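Local coordinates for peroxisomal membrane protein LPX1 (Saccharomyces cerevisiae, PDB 2Y6U) that hydrolyses acyl esters as a peroxisomal alpha/beta-hydrolase with esterase, lipase and phospholipase A activity, at the interface of chains A and B. Sequence-based numbering; all coordinates share one arbitrary frame. Chains: chain A/B, Peroxisomal membrane protein LPX1.

The interface of chains A and B. Residues chain A 135, 355-356; chain B 27-28.
A homodimer interface joins two copies of this alpha/beta-hydrolase across a two-fold axis, and the present patch, repeated with the chains exchanged, is a small part of it. Chain A supplies A:His135, from the loop just before strand 137-144, and A:Ile355 and A:Pro356, from the later part of the linker that runs between helix 330-347 and the extended C-terminal helix 360-378. That helix takes part in dimer contacts but is dispensable for dimerization. Chain B answers with the loop residues B:Ala27 and B:Thr28, and B:Thr28 lies between the two chain A segments.

Two methyl groups of chain B meet the same face of the A:His135 imidazole, each displaced from the ring centre. The methyl of B:Ala27 lies over the CE1 end of the face, with B:Ala27 CB 3.6 Å from A:His135 CE1. The methyl of B:Thr28 stands over the CG-CD2 end of the same face, where its CG2 is 3.8 Å from A:His135 CD2. Imidazole and threonine side chains cross at about a right angle. The ring is carried out towards chain B with CG anti to the backbone N (chi1 -174°). Cutting this ring back to an alanine is likely to leave the methyls of B:Ala27 and B:Thr28 without the flat surface they pack on, opening a gap between the two loops.

The two branches of B:Thr28 diverge to serve different partners. With chi1 at 61°, OG1 sits between the backbone N and the carbonyl carbon and faces the linker, while CG2 is turned to the imidazole. The hydroxyl points at the edge of the A:Pro356 pyrrolidine ring formed by CD and CG, with B:Thr28 OG1 3.5 Å from A:Pro356 CG. These two side chains run past one another in opposite directions. A:Ile355 contributes more loosely through its backbone, its CA lying 4.5 Å from B:Thr28 OG1.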
loop_
_atom_site.group_PDB
_atom_site.type_symbol
_atom_site.label_atom_id
_atom_site.label_comp_id
_atom_site.label_asym_id
_atom_site.label_seq_id
_atom_site.Cartn_x
_atom_site.Cartn_y
_atom_site.Cartn_z
ATOM N N HIS A 135 0.967 -8.596 20.301
ATOM C CA HIS A 135 -0.102 -9.630 20.262
ATOM C C HIS A 135 -0.612 -10.132 21.658
ATOM O O HIS A 135 0.205 -10.415 22.539
ATOM C CB HIS A 135 0.435 -10.852 19.462
ATOM C CG HIS A 135 -0.585 -11.932 19.220
ATOM N ND1 HIS A 135 -1.551 -11.834 18.236
ATOM C CD2 HIS A 135 -0.789 -13.127 19.831
ATOM C CE1 HIS A 135 -2.319 -12.913 18.265
ATOM N NE2 HIS A 135 -1.873 -13.720 19.220
ATOM N N ILE A 355 2.612 -17.397 22.593
ATOM C CA ILE A 355 3.628 -17.467 21.522
ATOM C C ILE A 355 3.910 -18.955 21.289
ATOM O O ILE A 355 4.454 -19.631 22.163
ATOM C CB ILE A 355 4.956 -16.692 21.872
ATOM C CG1 ILE A 355 4.707 -15.176 21.912
ATOM C CG2 ILE A 355 6.081 -17.017 20.869
ATOM C CD1 ILE A 355 5.914 -14.351 22.345
ATOM N N PRO A 356 3.517 -19.474 20.113
ATOM C CA PRO A 356 3.567 -20.904 19.865
ATOM C C PRO A 356 4.981 -21.449 19.842
ATOM O O PRO A 356 5.866 -20.929 19.159
ATOM C CB PRO A 356 2.892 -21.060 18.500
ATOM C CG PRO A 356 3.054 -19.774 17.856
ATOM C CD PRO A 356 3.036 -18.742 18.934
ATOM N N ALA B 27 -0.438 -16.683 14.537
ATOM C CA ALA B 27 -0.573 -15.219 14.308
ATOM C C ALA B 27 0.740 -14.545 14.606
ATOM O O ALA B 27 1.003 -13.476 14.025
ATOM C CB ALA B 27 -1.713 -14.569 15.178
ATOM N N THR B 28 1.560 -15.150 15.441
ATOM C CA THR B 28 2.882 -14.607 15.690
ATOM C C THR B 28 3.986 -14.947 14.721
ATOM O O THR B 28 5.100 -14.445 14.881
ATOM C CB THR B 28 3.360 -14.961 17.041
ATOM O OG1 THR B 28 3.434 -16.397 17.167
ATOM C CG2 THR B 28 2.389 -14.334 18.105
#